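Local coordinates for protein myosin IE heavy chain (Dictyostelium discoideum, PDB 1LKX) that hydrolyses ATP through its motor domain under activation by actin, as a single-headed myosin that may move membranes relative to actin, at residues E422-I436 / V617-E629. Sequence-based numbering, arbitrary orientation.
Sequences EQEEYVREGIEWKNI and VRVRRAGFAGRIE. Unlike the reference sequence in segment 422-436: E429 (reference Lys).
Y426 and F624 make the compact centre of this contact, a worked example of how one buried hydroxyl can fasten a chain as it leaves a helix. The ring of F624 turns an edge to the face of Y426 in an offset edge-to-face pair, planes at 75°, while I431 CG2 lies 3.6 Å from F624 CE1. Just past the end of helix 614-622, F624 N gives a nearly straight hydrogen bond to Y426 OH (2.7 Å). R627 NH2 adds a weak one to the same oxygen and also binds F624 O, in its own guanidinium plane.

Charge frames this centre. E422, with CG anti to its backbone nitrogen (chi1 175°) and the chain extended beyond, lays its carboxylate almost parallel to the R620 guanidinium, 4° apart, and OE2 accepts from R620 NH1 at 2.9 Å; R620 NH2 and E422 OE1 are modelled too close to be trusted in detail. E422 OE1 also pairs with R627 NH2 at 3.6 Å; E425 OE1 holds R627 NH1 at 2.6 Å. With an alanine here instead of E422, R620 would probably lose its carboxylate mate and its guanidinium be freer to turn.

In myosin terms, helix 398-430 corresponds to the relay helix, residues 431-436 begin the relay loop, and helix 614-622 matches the SH1 helix leading to the converter, so the network ties together elements that transmit motor movements.

The relay-loop side adds a second close-packed, apolar patch. The W433 rim sets CH2 3.4 Å from A622 CB, and I436 CD1 reaches V619 CG2 (3.7 Å) and A622 CB. Packing thins at the margin, where I436 CG2 rests on the R618 chain and exposed K434 merely brushes A622 CB with CE, 3.8 Å away.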
# COMPACT_ATOMS: atom_id res chain seq x y z
N GLU A 422 1.24 -6.70 23.66
CA GLU A 422 1.04 -8.00 24.31
C GLU A 422 1.86 -8.17 25.57
O GLU A 422 1.31 -8.47 26.62
CB GLU A 422 1.34 -9.18 23.37
CG GLU A 422 1.24 -10.52 24.12
CD GLU A 422 1.61 -11.74 23.28
OE1 GLU A 422 1.76 -12.83 23.88
OE2 GLU A 422 1.75 -11.60 22.04
N GLN A 423 3.17 -8.00 25.46
CA GLN A 423 4.07 -8.13 26.60
C GLN A 423 3.76 -7.16 27.74
O GLN A 423 3.67 -7.54 28.91
CB GLN A 423 5.52 -7.89 26.17
CG GLN A 423 6.23 -9.08 25.57
CD GLN A 423 7.73 -8.88 25.54
OE1 GLN A 423 8.24 -8.05 24.80
NE2 GLN A 423 8.44 -9.64 26.37
N GLU A 424 3.62 -5.89 27.38
CA GLU A 424 3.33 -4.86 28.35
C GLU A 424 2.13 -5.22 29.21
O GLU A 424 1.98 -4.71 30.32
CB GLU A 424 3.11 -3.52 27.64
CG GLU A 424 4.40 -2.99 27.06
CD GLU A 424 4.31 -1.53 26.65
OE1 GLU A 424 5.38 -0.94 26.39
OE2 GLU A 424 3.18 -1.00 26.60
N GLU A 425 1.27 -6.09 28.70
CA GLU A 425 0.11 -6.53 29.46
C GLU A 425 0.59 -7.53 30.50
O GLU A 425 0.39 -7.34 31.69
CB GLU A 425 -0.93 -7.19 28.55
CG GLU A 425 -2.22 -7.60 29.28
CD GLU A 425 -3.17 -8.42 28.41
OE1 GLU A 425 -2.77 -9.50 27.93
OE2 GLU A 425 -4.33 -7.99 28.23
N TYR A 426 1.25 -8.59 30.04
CA TYR A 426 1.73 -9.62 30.94
C TYR A 426 2.21 -9.12 32.29
O TYR A 426 1.96 -9.76 33.31
CB TYR A 426 2.84 -10.43 30.26
CG TYR A 426 2.32 -11.39 29.22
CD1 TYR A 426 1.02 -11.89 29.28
CD2 TYR A 426 3.14 -11.83 28.19
CE1 TYR A 426 0.56 -12.80 28.33
CE2 TYR A 426 2.69 -12.74 27.24
CZ TYR A 426 1.40 -13.22 27.32
OH TYR A 426 0.95 -14.11 26.38
N VAL A 427 2.87 -7.98 32.33
CA VAL A 427 3.32 -7.47 33.61
C VAL A 427 2.21 -6.68 34.29
O VAL A 427 1.91 -6.89 35.47
CB VAL A 427 4.58 -6.59 33.46
CG1 VAL A 427 5.61 -7.32 32.62
CG2 VAL A 427 4.23 -5.25 32.83
N ARG A 428 1.58 -5.80 33.53
CA ARG A 428 0.50 -4.96 34.03
C ARG A 428 -0.61 -5.78 34.70
O ARG A 428 -1.33 -5.27 35.57
CB ARG A 428 -0.06 -4.12 32.87
CG ARG A 428 -1.19 -3.16 33.24
CD ARG A 428 -1.47 -2.15 32.12
NE ARG A 428 -1.70 -2.78 30.82
CZ ARG A 428 -2.63 -3.71 30.57
NH1 ARG A 428 -3.44 -4.12 31.54
NH2 ARG A 428 -2.75 -4.21 29.36
N GLU A 429 -0.75 -7.04 34.30
CA GLU A 429 -1.74 -7.94 34.88
C GLU A 429 -1.07 -8.72 36.00
O GLU A 429 -1.73 -9.31 36.86
CB GLU A 429 -2.27 -8.94 33.84
CG GLU A 429 -3.57 -8.55 33.14
CD GLU A 429 -4.75 -8.36 34.09
OE1 GLU A 429 -5.91 -8.51 33.63
OE2 GLU A 429 -4.52 -8.05 35.29
N GLY A 430 0.26 -8.72 35.96
CA GLY A 430 1.04 -9.41 36.97
C GLY A 430 1.21 -10.89 36.69
O GLY A 430 0.90 -11.72 37.55
N ILE A 431 1.68 -11.23 35.50
CA ILE A 431 1.88 -12.63 35.14
C ILE A 431 3.36 -12.90 34.94
O ILE A 431 3.88 -12.73 33.83
CB ILE A 431 1.15 -12.99 33.83
CG1 ILE A 431 -0.33 -12.62 33.92
CG2 ILE A 431 1.32 -14.48 33.55
CD1 ILE A 431 -1.06 -13.34 35.03
N GLU A 432 4.04 -13.32 36.01
CA GLU A 432 5.46 -13.65 35.98
C GLU A 432 5.91 -13.68 34.53
O GLU A 432 5.52 -14.58 33.78
CB GLU A 432 5.70 -15.00 36.65
CG GLU A 432 5.13 -15.11 38.06
CD GLU A 432 6.02 -14.46 39.13
OE1 GLU A 432 7.01 -15.10 39.54
OE2 GLU A 432 5.72 -13.31 39.54
N TRP A 433 6.71 -12.70 34.14
CA TRP A 433 7.14 -12.62 32.75
C TRP A 433 8.61 -12.29 32.53
O TRP A 433 9.13 -11.31 33.06
CB TRP A 433 6.26 -11.59 32.02
CG TRP A 433 6.48 -11.53 30.54
CD1 TRP A 433 7.04 -10.51 29.83
CD2 TRP A 433 6.20 -12.57 29.60
NE1 TRP A 433 7.13 -10.85 28.50
CE2 TRP A 433 6.62 -12.11 28.33
CE3 TRP A 433 5.64 -13.84 29.70
CZ2 TRP A 433 6.50 -12.88 27.18
CZ3 TRP A 433 5.52 -14.61 28.55
CH2 TRP A 433 5.95 -14.12 27.31
N LYS A 434 9.28 -13.12 31.73
CA LYS A 434 10.67 -12.87 31.39
C LYS A 434 10.62 -11.94 30.18
O LYS A 434 10.42 -12.39 29.04
CB LYS A 434 11.40 -14.17 31.04
CG LYS A 434 10.58 -15.18 30.25
CD LYS A 434 11.41 -16.43 30.00
CE LYS A 434 10.54 -17.63 29.67
NZ LYS A 434 9.70 -18.03 30.83
N ASN A 435 10.78 -10.64 30.44
CA ASN A 435 10.73 -9.62 29.40
C ASN A 435 11.56 -9.97 28.16
O ASN A 435 12.78 -9.85 28.16
CB ASN A 435 11.20 -8.27 29.96
CG ASN A 435 10.59 -7.07 29.24
OD1 ASN A 435 11.00 -5.92 29.44
ND2 ASN A 435 9.58 -7.33 28.40
N ILE A 436 10.88 -10.41 27.10
CA ILE A 436 11.53 -10.76 25.85
C ILE A 436 11.73 -9.46 25.08
O ILE A 436 10.78 -8.91 24.53
CB ILE A 436 10.65 -11.70 25.01
CG1 ILE A 436 10.11 -12.83 25.90
CG2 ILE A 436 11.45 -12.29 23.87
CD1 ILE A 436 9.26 -13.84 25.18
N VAL A 617 7.99 -15.64 17.67
CA VAL A 617 7.91 -17.04 18.06
C VAL A 617 8.30 -17.10 19.53
O VAL A 617 7.69 -17.80 20.32
CB VAL A 617 8.91 -17.91 17.28
CG1 VAL A 617 8.50 -19.37 17.37
CG2 VAL A 617 8.97 -17.48 15.84
N ARG A 618 9.34 -16.34 19.88
CA ARG A 618 9.81 -16.32 21.25
C ARG A 618 8.68 -15.92 22.19
O ARG A 618 8.29 -16.69 23.06
CB ARG A 618 11.00 -15.36 21.37
CG ARG A 618 11.93 -15.65 22.54
CD ARG A 618 13.21 -14.81 22.47
NE ARG A 618 13.92 -15.02 21.20
CZ ARG A 618 14.56 -16.14 20.87
NH1 ARG A 618 14.59 -17.17 21.71
NH2 ARG A 618 15.15 -16.24 19.69
N VAL A 619 8.13 -14.72 22.00
CA VAL A 619 7.03 -14.25 22.85
C VAL A 619 5.91 -15.28 22.87
O VAL A 619 5.47 -15.71 23.93
CB VAL A 619 6.45 -12.89 22.36
CG1 VAL A 619 5.07 -12.66 22.96
CG2 VAL A 619 7.36 -11.76 22.76
N ARG A 620 5.47 -15.68 21.68
CA ARG A 620 4.39 -16.65 21.53
C ARG A 620 4.64 -17.89 22.41
O ARG A 620 3.71 -18.49 22.96
CB ARG A 620 4.26 -17.07 20.07
CG ARG A 620 2.91 -17.66 19.69
CD ARG A 620 1.81 -16.61 19.78
NE ARG A 620 1.49 -16.25 21.16
CZ ARG A 620 1.11 -15.03 21.53
NH1 ARG A 620 1.00 -14.06 20.63
NH2 ARG A 620 0.80 -14.79 22.80
N ARG A 621 5.90 -18.27 22.53
CA ARG A 621 6.24 -19.41 23.36
C ARG A 621 6.01 -19.01 24.81
O ARG A 621 4.93 -19.25 25.35
CB ARG A 621 7.69 -19.82 23.13
CG ARG A 621 7.86 -20.81 22.01
CD ARG A 621 9.30 -21.19 21.85
NE ARG A 621 9.44 -22.42 21.10
CZ ARG A 621 9.03 -23.61 21.53
NH1 ARG A 621 9.20 -24.69 20.78
NH2 ARG A 621 8.45 -23.72 22.72
N ALA A 622 7.01 -18.39 25.43
CA ALA A 622 6.91 -17.96 26.82
C ALA A 622 5.51 -17.48 27.21
O ALA A 622 5.05 -17.72 28.33
CB ALA A 622 7.93 -16.84 27.09
N GLY A 623 4.83 -16.82 26.28
CA GLY A 623 3.49 -16.30 26.53
C GLY A 623 2.37 -17.33 26.52
O GLY A 623 2.62 -18.53 26.44
N PHE A 624 1.13 -16.84 26.60
CA PHE A 624 -0.04 -17.71 26.61
C PHE A 624 -0.94 -17.53 25.40
O PHE A 624 -1.04 -16.43 24.85
CB PHE A 624 -0.86 -17.47 27.88
CG PHE A 624 -0.07 -17.59 29.15
CD1 PHE A 624 0.78 -16.56 29.56
CD2 PHE A 624 -0.17 -18.73 29.95
CE1 PHE A 624 1.52 -16.67 30.74
CE2 PHE A 624 0.57 -18.84 31.13
CZ PHE A 624 1.41 -17.81 31.53
N ALA A 625 -1.61 -18.60 24.98
CA ALA A 625 -2.51 -18.56 23.83
C ALA A 625 -3.47 -17.40 23.96
O ALA A 625 -3.25 -16.35 23.37
CB ALA A 625 -3.28 -19.86 23.73
N GLY A 626 -4.53 -17.59 24.73
CA GLY A 626 -5.51 -16.54 24.92
C GLY A 626 -5.56 -16.00 26.34
O GLY A 626 -5.31 -16.73 27.29
N ARG A 627 -5.89 -14.71 26.46
CA ARG A 627 -6.00 -14.04 27.76
C ARG A 627 -7.41 -13.51 27.92
O ARG A 627 -7.63 -12.30 27.93
CB ARG A 627 -4.99 -12.89 27.88
CG ARG A 627 -5.15 -11.76 26.86
CD ARG A 627 -4.87 -12.23 25.45
NE ARG A 627 -3.63 -13.00 25.37
CZ ARG A 627 -2.43 -12.51 25.68
NH1 ARG A 627 -2.31 -11.25 26.08
NH2 ARG A 627 -1.35 -13.28 25.59
N ILE A 628 -8.37 -14.42 28.03
CA ILE A 628 -9.77 -14.05 28.17
C ILE A 628 -10.02 -13.32 29.48
O ILE A 628 -9.69 -13.80 30.56
CB ILE A 628 -10.70 -15.30 28.09
CG1 ILE A 628 -10.32 -16.14 26.86
CG2 ILE A 628 -12.16 -14.85 27.99
CD1 ILE A 628 -11.11 -17.44 26.70
N GLU A 629 -10.61 -12.13 29.36
CA GLU A 629 -10.93 -11.28 30.50
C GLU A 629 -11.72 -12.10 31.51
O GLU A 629 -12.24 -13.16 31.17
CB GLU A 629 -11.76 -10.09 30.01
CG GLU A 629 -11.21 -9.46 28.73
CD GLU A 629 -12.29 -8.80 27.88
OE1 GLU A 629 -13.26 -9.50 27.55
OE2 GLU A 629 -12.16 -7.60 27.54